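Local coordinates for giding protein-mglB (Thermus thermophilus, PDB 1J3W) that probably serves as a molecular adaptor and guanyl-nucleotide exchange factor, built on a Roadblock/LC7 domain, although its own role is not established, at residues A32-I35 against V41-H44; I35-F40 against E79-E84; A68-L73 against Q83-Q88. One frame throughout, in Å; residues are numbered along the deposited sequence.

How the contacts relate
The three contacts step across one antiparallel sheet, from the hairpin of strands 31-36 and 41-46 to strand 84-88 at the other outer edge within the chain. Contact 1 zips the hairpin; contact 2, about 13 Å away between centres, starts from the turn of that hairpin, shares I35 with it and touches it where L42 CG lies 3.9 Å from D36 N. Contacts 2 and 3 are closer neighbours, about 8 Å between centres, sharing Q83 and E84; F82 CE2 sits 3.6 Å from T70 O. Both also touch the second subunit. Contacts 1 and 3 do not meet: their nearest atoms stay about 10 Å apart.

Contact 1: residues A32-I35 against V41-H44; sequences ALLI and VLAH
L34 faces both L42 and A43, the mark of a classic beta bulge in this antiparallel hairpin. Its O takes two backbone hydrogen bonds, a firm one from L42 N (2.8 Å, in the carbonyl plane) and a weak one from A43 N (3.3 Å). L34 N gives a nearly straight bond to A43 O (2.9 Å, 173° at the hydrogen). Next along, H44 CA points a CA-H...O contact at A32 O.

The apolar contacts fall on both faces of the ladder. L33, I35, V41 and H44 share one face: L33 CG rests on H44 CB (3.9 Å), the two side chains crossing at a slant, and V41 CG2 is reached by L33 CD2 at 4.2 Å and by I35 CG2 at 4.3 Å. H44 has CG between its backbone N and carbonyl carbon (chi1 67°), which carries the ring away from strand 31-36; ND1 bonds to E46. At the bulge, L42 CB lies 3.4 Å from L34 O, while L42 CD1 meets L34 CD2.

I35 and V41 touch A60 of helix 56-69, A32 and A43 pack against L20 of helix 10-27, and strand 103-109 continues the sheet beyond strand 31-36.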
ATOM      1  N   ALA B  32      19.363   3.653  13.209  1.00  8.04           N
ATOM      2  CA  ALA B  32      19.308   2.250  12.814  1.00  8.66           C
ATOM      3  C   ALA B  32      18.272   1.540  13.667  1.00  9.21           C
ATOM      4  O   ALA B  32      18.254   1.692  14.889  1.00 10.17           O
ATOM      5  CB  ALA B  32      20.669   1.602  12.998  1.00 10.09           C
ATOM      6  N   LEU B  33      17.402   0.767  13.030  1.00  8.49           N
ATOM      7  CA  LEU B  33      16.372   0.053  13.771  1.00 10.39           C
ATOM      8  C   LEU B  33      16.134  -1.336  13.231  1.00 10.02           C
ATOM      9  O   LEU B  33      16.349  -1.600  12.047  1.00 10.25           O
ATOM     10  CB  LEU B  33      15.023   0.772  13.691  1.00 14.01           C
ATOM     11  CG  LEU B  33      14.813   2.260  13.923  1.00 15.20           C
ATOM     12  CD1 LEU B  33      15.226   3.039  12.680  1.00 12.33           C
ATOM     13  CD2 LEU B  33      13.331   2.495  14.209  1.00 15.71           C
ATOM     14  N   LEU B  34      15.695  -2.224  14.116  1.00 10.41           N
ATOM     15  CA  LEU B  34      15.252  -3.506  13.711  1.00 10.77           C
ATOM     16  C   LEU B  34      13.823  -3.560  14.113  1.00 10.76           C
ATOM     17  O   LEU B  34      13.466  -3.318  15.257  1.00 11.30           O
ATOM     18  CB  LEU B  34      16.046  -4.557  14.485  1.00 10.64           C
ATOM     19  CG  LEU B  34      15.580  -5.978  14.168  1.00 12.88           C
ATOM     20  CD1 LEU B  34      15.976  -6.417  12.758  1.00 15.07           C
ATOM     21  CD2 LEU B  34      16.159  -7.022  15.121  1.00 15.35           C
ATOM     22  N   ILE B  35      12.952  -3.786  13.139  1.00 10.23           N
ATOM     23  CA  ILE B  35      11.517  -3.785  13.392  1.00 10.75           C
ATOM     24  C   ILE B  35      10.913  -5.079  12.878  1.00 12.30           C
ATOM     25  O   ILE B  35      11.510  -5.758  12.049  1.00 12.15           O
ATOM     26  CB  ILE B  35      10.826  -2.592  12.684  1.00 10.53           C
ATOM     27  CG1 ILE B  35      10.827  -2.793  11.162  1.00 12.02           C
ATOM     28  CG2 ILE B  35      11.568  -1.297  13.017  1.00 11.20           C
ATOM     29  CD1 ILE B  35      10.081  -1.711  10.404  1.00 12.42           C
ATOM     30  N   VAL B  41       8.950  -1.811  16.994  1.00 11.71           N
ATOM     31  CA  VAL B  41      10.392  -1.592  17.038  1.00 11.34           C
ATOM     32  C   VAL B  41      10.964  -2.601  18.029  1.00 12.49           C
ATOM     33  O   VAL B  41      10.587  -2.611  19.204  1.00 14.37           O
ATOM     34  CB  VAL B  41      10.740  -0.169  17.507  1.00 10.02           C
ATOM     35  CG1 VAL B  41      12.251  -0.022  17.608  1.00 12.79           C
ATOM     36  CG2 VAL B  41      10.181   0.856  16.520  1.00 12.30           C
ATOM     37  N   LEU B  42      11.864  -3.453  17.554  1.00 11.67           N
ATOM     38  CA  LEU B  42      12.468  -4.480  18.397  1.00 13.78           C
ATOM     39  C   LEU B  42      13.730  -3.976  19.082  1.00 12.66           C
ATOM     40  O   LEU B  42      14.053  -4.395  20.192  1.00 14.47           O
ATOM     41  CB  LEU B  42      12.796  -5.714  17.556  1.00 15.10           C
ATOM     42  CG  LEU B  42      11.637  -6.253  16.709  1.00 18.22           C
ATOM     43  CD1 LEU B  42      12.074  -7.521  15.997  1.00 19.10           C
ATOM     44  CD2 LEU B  42      10.433  -6.525  17.594  1.00 20.31           C
ATOM     45  N   ALA B  43      14.450  -3.085  18.407  1.00 11.90           N
ATOM     46  CA  ALA B  43      15.676  -2.497  18.941  1.00 11.04           C
ATOM     47  C   ALA B  43      16.020  -1.302  18.060  1.00 11.19           C
ATOM     48  O   ALA B  43      15.746  -1.315  16.857  1.00 10.32           O
ATOM     49  CB  ALA B  43      16.817  -3.511  18.909  1.00 12.64           C
ATOM     50  N   HIS B  44      16.596  -0.261  18.650  1.00 10.35           N
ATOM     51  CA  HIS B  44      16.964   0.916  17.874  1.00 10.10           C
ATOM     52  C   HIS B  44      18.120   1.654  18.520  1.00 10.27           C
ATOM     53  O   HIS B  44      18.246   1.683  19.743  1.00 11.84           O
ATOM     54  CB  HIS B  44      15.766   1.861  17.711  1.00 10.94           C
ATOM     55  CG  HIS B  44      15.306   2.495  18.986  1.00  9.83           C
ATOM     56  ND1 HIS B  44      15.865   3.651  19.489  1.00 11.99           N
ATOM     57  CD2 HIS B  44      14.337   2.135  19.860  1.00 12.68           C
ATOM     58  CE1 HIS B  44      15.258   3.976  20.616  1.00 14.15           C
ATOM     59  NE2 HIS B  44      14.327   3.072  20.864  1.00 12.02           N
TER

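Contact 2: residues I35-F40 against E79-E84; sequences IDRKGF and EARFQE
R37 and R81 lay their guanidinium groups flat on one another, joining the turn of the first beta-hairpin of the Roadblock/LC7 domain to the loop that leads from helix 71-76 into strand 84-88. The planes are only 7° apart and the centres 3.6 Å. The stack is offset: R81 NH1 sits over the centre of the R37 group, 3.3 Å from R37 CZ, and R37 NH1 lies in turn over the centre of the R81 group. R81 arrives with its chain extended from CG to NE, whereas R37 bends at chi3 (63°), which lays its guanidinium over the face of the R81 group.

Of the like charges, R81 has a counter-charge: its NE makes a salt bridge to E98 and its NH2 bonds to the carbonyl O of E101, so E98 probably offsets part of the repulsion while these bonds fix the rotation of the group. Q71 of helix 71-76 packs against both arginines, and R37 also touches A67 and L104.

With an alanine in place of R37, the R81 guanidinium would probably lose the cover over one face, and the turn its link to the loop.

Backbone and carboxylate bonds shape the turn that carries R37. The hairpin closes with a type I turn from D36 to G39 followed by a G1 bulge, G39 N bonding to D36 O and D36 N to F40 O; G39 has phi 105°, at which a CB would jam against the preceding carbonyl O. D36 OD2 takes F40 N at 2.8 Å from above the carboxylate plane, and K38 N weakly.

One water bridges the segments: at the edge of the R37 guanidinium and in its plane, it accepts from R37 NH1 at 2.9 Å and bonds to F82 O at 2.9 Å.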
ATOM      1  N   ILE B  35      12.952  -3.786  13.139  1.00 10.23           N
ATOM      2  CA  ILE B  35      11.517  -3.785  13.392  1.00 10.75           C
ATOM      3  C   ILE B  35      10.913  -5.079  12.878  1.00 12.30           C
ATOM      4  O   ILE B  35      11.510  -5.758  12.049  1.00 12.15           O
ATOM      5  CB  ILE B  35      10.826  -2.592  12.684  1.00 10.53           C
ATOM      6  CG1 ILE B  35      10.827  -2.793  11.162  1.00 12.02           C
ATOM      7  CG2 ILE B  35      11.568  -1.297  13.017  1.00 11.20           C
ATOM      8  CD1 ILE B  35      10.081  -1.711  10.404  1.00 12.42           C
ATOM      9  N   ASP B  36       9.740  -5.448  13.379  1.00 14.35           N
ATOM     10  CA  ASP B  36       9.131  -6.664  12.869  1.00 16.74           C
ATOM     11  C   ASP B  36       8.241  -6.251  11.713  1.00 17.80           C
ATOM     12  O   ASP B  36       7.954  -5.066  11.533  1.00 18.87           O
ATOM     13  CB  ASP B  36       8.356  -7.429  13.962  1.00 17.07           C
ATOM     14  CG  ASP B  36       7.073  -6.742  14.405  1.00 19.81           C
ATOM     15  OD1 ASP B  36       6.417  -7.298  15.311  1.00 25.90           O
ATOM     16  OD2 ASP B  36       6.706  -5.677  13.877  1.00 20.81           O
ATOM     17  N   ARG B  37       7.812  -7.214  10.908  1.00 19.18           N
ATOM     18  CA  ARG B  37       6.991  -6.871   9.760  1.00 21.05           C
ATOM     19  C   ARG B  37       5.630  -6.279  10.126  1.00 20.92           C
ATOM     20  O   ARG B  37       4.879  -5.848   9.251  1.00 24.25           O
ATOM     21  CB  ARG B  37       6.847  -8.092   8.847  1.00 19.82           C
ATOM     22  CG  ARG B  37       8.199  -8.631   8.369  1.00 22.17           C
ATOM     23  CD  ARG B  37       8.035  -9.651   7.250  1.00 20.21           C
ATOM     24  NE  ARG B  37       7.426  -9.045   6.073  1.00 19.03           N
ATOM     25  CZ  ARG B  37       8.100  -8.557   5.034  1.00 18.48           C
ATOM     26  NH1 ARG B  37       9.424  -8.605   5.007  1.00 15.52           N
ATOM     27  NH2 ARG B  37       7.444  -8.006   4.024  1.00 20.92           N
ATOM     28  N   LYS B  38       5.316  -6.245  11.420  1.00 21.79           N
ATOM     29  CA  LYS B  38       4.059  -5.669  11.887  1.00 19.68           C
ATOM     30  C   LYS B  38       4.232  -4.203  12.292  1.00 20.77           C
ATOM     31  O   LYS B  38       3.257  -3.519  12.605  1.00 21.82           O
ATOM     32  CB  LYS B  38       3.508  -6.454  13.082  1.00 22.31           C
ATOM     33  CG  LYS B  38       3.121  -7.892  12.781  1.00 22.96           C
ATOM     34  CD  LYS B  38       2.511  -8.546  14.014  1.00 25.67           C
ATOM     35  CE  LYS B  38       2.216 -10.017  13.779  1.00 23.94           C
ATOM     36  NZ  LYS B  38       1.619 -10.653  14.985  1.00 29.50           N
ATOM     37  N   GLY B  39       5.474  -3.727  12.309  1.00 16.98           N
ATOM     38  CA  GLY B  39       5.714  -2.338  12.667  1.00 17.08           C
ATOM     39  C   GLY B  39       6.285  -2.075  14.051  1.00 14.22           C
ATOM     40  O   GLY B  39       6.643  -0.942  14.368  1.00 15.95           O
ATOM     41  N   PHE B  40       6.374  -3.101  14.886  1.00 13.61           N
ATOM     42  CA  PHE B  40       6.916  -2.903  16.227  1.00 13.03           C
ATOM     43  C   PHE B  40       8.427  -2.719  16.171  1.00 11.69           C
ATOM     44  O   PHE B  40       9.106  -3.386  15.393  1.00 13.52           O
ATOM     45  CB  PHE B  40       6.605  -4.100  17.132  1.00 14.07           C
ATOM     46  CG  PHE B  40       5.158  -4.220  17.514  1.00 15.13           C
ATOM     47  CD1 PHE B  40       4.331  -5.138  16.873  1.00 16.86           C
ATOM     48  CD2 PHE B  40       4.628  -3.429  18.526  1.00 16.94           C
ATOM     49  CE1 PHE B  40       2.993  -5.264  17.240  1.00 19.61           C
ATOM     50  CE2 PHE B  40       3.292  -3.548  18.899  1.00 19.81           C
ATOM     51  CZ  PHE B  40       2.474  -4.467  18.255  1.00 19.51           C
ATOM     52  N   GLU B  79       8.382 -11.978  -7.996  1.00 13.99           N
ATOM     53  CA  GLU B  79       9.013 -12.069  -6.680  1.00 16.71           C
ATOM     54  C   GLU B  79       7.946 -12.204  -5.597  1.00 16.25           C
ATOM     55  O   GLU B  79       6.815 -11.758  -5.776  1.00 19.16           O
ATOM     56  CB  GLU B  79       9.815 -10.796  -6.395  1.00 16.79           C
ATOM     57  CG  GLU B  79      10.931 -10.481  -7.374  1.00 18.53           C
ATOM     58  CD  GLU B  79      12.160 -11.337  -7.155  1.00 19.01           C
ATOM     59  OE1 GLU B  79      12.345 -11.842  -6.026  1.00 18.79           O
ATOM     60  OE2 GLU B  79      12.951 -11.486  -8.109  1.00 19.15           O
ATOM     61  N   ALA B  80       8.305 -12.815  -4.473  1.00 17.26           N
ATOM     62  CA  ALA B  80       7.364 -12.945  -3.368  1.00 16.53           C
ATOM     63  C   ALA B  80       7.262 -11.558  -2.732  1.00 16.92           C
ATOM     64  O   ALA B  80       6.189 -11.115  -2.329  1.00 18.03           O
ATOM     65  CB  ALA B  80       7.876 -13.955  -2.354  1.00 17.20           C
ATOM     66  N   ARG B  81       8.403 -10.880  -2.657  1.00 14.99           N
ATOM     67  CA  ARG B  81       8.471  -9.541  -2.098  1.00 15.31           C
ATOM     68  C   ARG B  81       9.870  -8.996  -2.344  1.00 13.47           C
ATOM     69  O   ARG B  81      10.776  -9.744  -2.707  1.00 15.79           O
ATOM     70  CB  ARG B  81       8.162  -9.572  -0.596  1.00 17.54           C
ATOM     71  CG  ARG B  81       9.123 -10.389   0.241  1.00 19.12           C
ATOM     72  CD  ARG B  81       8.515 -10.667   1.613  1.00 20.49           C
ATOM     73  NE  ARG B  81       9.467 -11.265   2.539  1.00 21.93           N
ATOM     74  CZ  ARG B  81       9.139 -11.745   3.734  1.00 23.03           C
ATOM     75  NH1 ARG B  81       7.877 -11.701   4.150  1.00 23.00           N
ATOM     76  NH2 ARG B  81      10.074 -12.256   4.522  1.00 24.33           N
ATOM     77  N   PHE B  82      10.039  -7.689  -2.182  1.00 13.40           N
ATOM     78  CA  PHE B  82      11.354  -7.097  -2.371  1.00 13.54           C
ATOM     79  C   PHE B  82      12.125  -7.276  -1.076  1.00 14.64           C
ATOM     80  O   PHE B  82      11.598  -7.028   0.005  1.00 19.52           O
ATOM     81  CB  PHE B  82      11.228  -5.613  -2.709  1.00 12.36           C
ATOM     82  CG  PHE B  82      10.594  -5.354  -4.043  1.00 11.42           C
ATOM     83  CD1 PHE B  82      11.208  -5.785  -5.213  1.00 11.81           C
ATOM     84  CD2 PHE B  82       9.380  -4.681  -4.131  1.00 11.81           C
ATOM     85  CE1 PHE B  82      10.622  -5.548  -6.454  1.00 13.32           C
ATOM     86  CE2 PHE B  82       8.786  -4.441  -5.362  1.00 11.70           C
ATOM     87  CZ  PHE B  82       9.406  -4.873  -6.527  1.00 12.79           C
ATOM     88  N   GLN B  83      13.371  -7.715  -1.188  1.00 14.42           N
ATOM     89  CA  GLN B  83      14.197  -7.926  -0.008  1.00 15.74           C
ATOM     90  C   GLN B  83      14.915  -6.658   0.427  1.00 14.95           C
ATOM     91  O   GLN B  83      15.028  -6.384   1.618  1.00 17.05           O
ATOM     92  CB  GLN B  83      15.234  -9.022  -0.271  1.00 17.90           C
ATOM     93  CG  GLN B  83      14.692 -10.451  -0.244  1.00 24.79           C
ATOM     94  CD  GLN B  83      13.720 -10.744  -1.369  1.00 28.08           C
ATOM     95  OE1 GLN B  83      14.004 -10.472  -2.537  1.00 27.54           O
ATOM     96  NE2 GLN B  83      12.570 -11.316  -1.026  1.00 30.28           N
ATOM     97  N   GLU B  84      15.388  -5.882  -0.543  1.00 13.77           N
ATOM     98  CA  GLU B  84      16.123  -4.657  -0.265  1.00 13.13           C
ATOM     99  C   GLU B  84      15.476  -3.477  -0.978  1.00 13.27           C
ATOM    100  O   GLU B  84      15.087  -3.586  -2.140  1.00 13.21           O
ATOM    101  CB  GLU B  84      17.568  -4.826  -0.744  1.00 16.61           C
ATOM    102  CG  GLU B  84      18.531  -3.726  -0.359  1.00 21.59           C
ATOM    103  CD  GLU B  84      19.935  -4.006  -0.863  1.00 23.68           C
ATOM    104  OE1 GLU B  84      20.096  -4.212  -2.084  1.00 28.55           O
ATOM    105  OE2 GLU B  84      20.878  -4.027  -0.046  1.00 26.21           O
TER
HETATM  106  O   HOH W   1      10.626  -7.434   2.655  1.00 27.23           O

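Contact 3: residues A68-L73 against Q83-Q88; sequences AATQAL and QEEVHQ
Strand 84-88, the outer strand of the sheet within this chain, meets the junction of helices 56-69 and 71-76 through one pair of side chains, T70 and E85. They come from opposite directions, and their backbones stay well apart, 10.1 Å between T70 CA and E85 CA. E85 reaches toward T70 with an extended chain beyond CG (chi2 -174°), bringing OE2 to 3.2 Å from T70 OG1. T70 CB and the methyl CG2 follow, each 3.9 Å from E85 OE2. In T70 the hydroxyl lies between the backbone N and the carbonyl carbon (chi1 63°), which turns OG1 to the carboxylate.

Whether the hydroxyl proton settles on OE2 is open, because the carbonyl O of N66, one helical turn back, is also within its reach, at best as a weak acceptor. N66 also binds the carboxylate directly, ND2 bonding to E85 OE1, so the two carboxylate oxygens face T70 and N66 respectively.

In Roadblock/LC7 proteins the sheet is commonly continued through this edge in a dimer, and here residues 84-88 pair antiparallel with a strand of the second subunit. E85 packs there on H87 of that subunit, and the two H87 rings, one from each chain, meet at about 80°.

Both T70 and E85 are buried. Burial would tend to raise the pKa of E85, and the N66 bond to oppose this. H87 of the same strand turns its ring edge to the carboxylate, CE1 lying 3.2 Å from E85 OE1 in the ring plane. At the helix junction, Q71 N bonds to A68 O at 3.3 Å, spanning A69 and T70.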
ATOM      1  N   ALA B  68       4.250  -4.056   3.150  1.00 12.04           N
ATOM      2  CA  ALA B  68       3.067  -4.802   2.756  1.00 12.76           C
ATOM      3  C   ALA B  68       2.620  -4.345   1.371  1.00 12.61           C
ATOM      4  O   ALA B  68       2.361  -5.160   0.489  1.00 13.43           O
ATOM      5  CB  ALA B  68       1.950  -4.582   3.764  1.00 12.95           C
ATOM      6  N   ALA B  69       2.566  -3.030   1.187  1.00 12.52           N
ATOM      7  CA  ALA B  69       2.116  -2.432  -0.063  1.00 11.67           C
ATOM      8  C   ALA B  69       2.898  -2.772  -1.326  1.00 12.09           C
ATOM      9  O   ALA B  69       2.304  -2.948  -2.392  1.00 14.48           O
ATOM     10  CB  ALA B  69       2.046  -0.919   0.097  1.00 13.10           C
ATOM     11  N   THR B  70       4.219  -2.865  -1.226  1.00 12.28           N
ATOM     12  CA  THR B  70       5.024  -3.146  -2.412  1.00 11.77           C
ATOM     13  C   THR B  70       4.960  -4.588  -2.901  1.00 13.23           C
ATOM     14  O   THR B  70       5.543  -4.915  -3.932  1.00 13.82           O
ATOM     15  CB  THR B  70       6.510  -2.792  -2.186  1.00 11.93           C
ATOM     16  OG1 THR B  70       7.047  -3.611  -1.142  1.00 13.71           O
ATOM     17  CG2 THR B  70       6.661  -1.326  -1.811  1.00 14.63           C
ATOM     18  N   GLN B  71       4.249  -5.452  -2.187  1.00 13.69           N
ATOM     19  CA  GLN B  71       4.177  -6.844  -2.607  1.00 13.48           C
ATOM     20  C   GLN B  71       3.410  -7.072  -3.908  1.00 13.08           C
ATOM     21  O   GLN B  71       3.635  -8.069  -4.585  1.00 13.98           O
ATOM     22  CB  GLN B  71       3.632  -7.709  -1.467  1.00 15.36           C
ATOM     23  CG  GLN B  71       4.682  -7.867  -0.368  1.00 15.53           C
ATOM     24  CD  GLN B  71       4.284  -8.818   0.735  1.00 17.99           C
ATOM     25  OE1 GLN B  71       3.596  -9.808   0.500  1.00 21.40           O
ATOM     26  NE2 GLN B  71       4.741  -8.534   1.950  1.00 17.45           N
ATOM     27  N   ALA B  72       2.525  -6.149  -4.273  1.00 14.55           N
ATOM     28  CA  ALA B  72       1.789  -6.292  -5.532  1.00 14.06           C
ATOM     29  C   ALA B  72       2.801  -6.147  -6.675  1.00 13.83           C
ATOM     30  O   ALA B  72       2.832  -6.960  -7.608  1.00 13.90           O
ATOM     31  CB  ALA B  72       0.706  -5.223  -5.639  1.00 16.20           C
ATOM     32  N   LEU B  73       3.629  -5.108  -6.591  1.00 13.61           N
ATOM     33  CA  LEU B  73       4.664  -4.862  -7.590  1.00 13.08           C
ATOM     34  C   LEU B  73       5.623  -6.045  -7.627  1.00 11.79           C
ATOM     35  O   LEU B  73       6.025  -6.495  -8.699  1.00 12.50           O
ATOM     36  CB  LEU B  73       5.460  -3.601  -7.246  1.00 15.65           C
ATOM     37  CG  LEU B  73       5.062  -2.253  -7.842  1.00 18.40           C
ATOM     38  CD1 LEU B  73       5.903  -1.159  -7.200  1.00 17.30           C
ATOM     39  CD2 LEU B  73       5.274  -2.273  -9.355  1.00 17.92           C
ATOM     40  N   GLN B  83      13.371  -7.715  -1.188  1.00 14.42           N
ATOM     41  CA  GLN B  83      14.197  -7.926  -0.008  1.00 15.74           C
ATOM     42  C   GLN B  83      14.915  -6.658   0.427  1.00 14.95           C
ATOM     43  O   GLN B  83      15.028  -6.384   1.618  1.00 17.05           O
ATOM     44  CB  GLN B  83      15.234  -9.022  -0.271  1.00 17.90           C
ATOM     45  CG  GLN B  83      14.692 -10.451  -0.244  1.00 24.79           C
ATOM     46  CD  GLN B  83      13.720 -10.744  -1.369  1.00 28.08           C
ATOM     47  OE1 GLN B  83      14.004 -10.472  -2.537  1.00 27.54           O
ATOM     48  NE2 GLN B  83      12.570 -11.316  -1.026  1.00 30.28           N
ATOM     49  N   GLU B  84      15.388  -5.882  -0.543  1.00 13.77           N
ATOM     50  CA  GLU B  84      16.123  -4.657  -0.265  1.00 13.13           C
ATOM     51  C   GLU B  84      15.476  -3.477  -0.978  1.00 13.27           C
ATOM     52  O   GLU B  84      15.087  -3.586  -2.140  1.00 13.21           O
ATOM     53  CB  GLU B  84      17.568  -4.826  -0.744  1.00 16.61           C
ATOM     54  CG  GLU B  84      18.531  -3.726  -0.359  1.00 21.59           C
ATOM     55  CD  GLU B  84      19.935  -4.006  -0.863  1.00 23.68           C
ATOM     56  OE1 GLU B  84      20.096  -4.212  -2.084  1.00 28.55           O
ATOM     57  OE2 GLU B  84      20.878  -4.027  -0.046  1.00 26.21           O
ATOM     58  N   GLU B  85      15.362  -2.350  -0.282  1.00 11.37           N
ATOM     59  CA  GLU B  85      14.768  -1.155  -0.860  1.00 12.23           C
ATOM     60  C   GLU B  85      15.520   0.093  -0.430  1.00 10.63           C
ATOM     61  O   GLU B  85      15.915   0.218   0.730  1.00 11.27           O
ATOM     62  CB  GLU B  85      13.303  -1.009  -0.424  1.00 12.69           C
ATOM     63  CG  GLU B  85      12.350  -2.079  -0.961  1.00 17.13           C
ATOM     64  CD  GLU B  85      10.893  -1.798  -0.612  1.00 20.38           C
ATOM     65  OE1 GLU B  85      10.559  -0.629  -0.308  1.00 23.20           O
ATOM     66  OE2 GLU B  85      10.071  -2.738  -0.658  1.00 23.66           O
ATOM     67  N   VAL B  86      15.714   1.015  -1.367  1.00 11.04           N
ATOM     68  CA  VAL B  86      16.379   2.279  -1.070  1.00 10.49           C
ATOM     69  C   VAL B  86      15.493   3.411  -1.582  1.00 11.20           C
ATOM     70  O   VAL B  86      15.046   3.380  -2.727  1.00 11.68           O
ATOM     71  CB  VAL B  86      17.758   2.381  -1.753  1.00 11.68           C
ATOM     72  CG1 VAL B  86      18.357   3.757  -1.506  1.00 16.03           C
ATOM     73  CG2 VAL B  86      18.682   1.304  -1.216  1.00 14.11           C
ATOM     74  N   HIS B  87      15.213   4.386  -0.721  1.00  9.82           N
ATOM     75  CA  HIS B  87      14.397   5.548  -1.081  1.00  9.88           C
ATOM     76  C   HIS B  87      15.273   6.762  -0.837  1.00 10.93           C
ATOM     77  O   HIS B  87      15.761   6.973   0.278  1.00 10.42           O
ATOM     78  CB  HIS B  87      13.143   5.640  -0.208  1.00 10.74           C
ATOM     79  CG  HIS B  87      12.164   4.530  -0.434  1.00 12.99           C
ATOM     80  ND1 HIS B  87      12.355   3.253   0.047  1.00 16.35           N
ATOM     81  CD2 HIS B  87      10.990   4.507  -1.109  1.00 14.39           C
ATOM     82  CE1 HIS B  87      11.341   2.491  -0.322  1.00 12.98           C
ATOM     83  NE2 HIS B  87      10.499   3.227  -1.026  1.00 16.73           N
ATOM     84  N   GLN B  88      15.470   7.560  -1.879  1.00 10.73           N
ATOM     85  CA  GLN B  88      16.340   8.719  -1.787  1.00 11.48           C
ATOM     86  C   GLN B  88      15.652  10.043  -2.060  1.00 11.54           C
ATOM     87  O   GLN B  88      15.012  10.216  -3.097  1.00 12.13           O
ATOM     88  CB  GLN B  88      17.495   8.551  -2.771  1.00 15.25           C
ATOM     89  CG  GLN B  88      18.529   9.662  -2.731  1.00 19.89           C
ATOM     90  CD  GLN B  88      19.452   9.546  -1.540  1.00 22.25           C
ATOM     91  OE1 GLN B  88      20.220   8.588  -1.430  1.00 25.11           O
ATOM     92  NE2 GLN B  88      19.383  10.518  -0.639  1.00 22.99           N
TER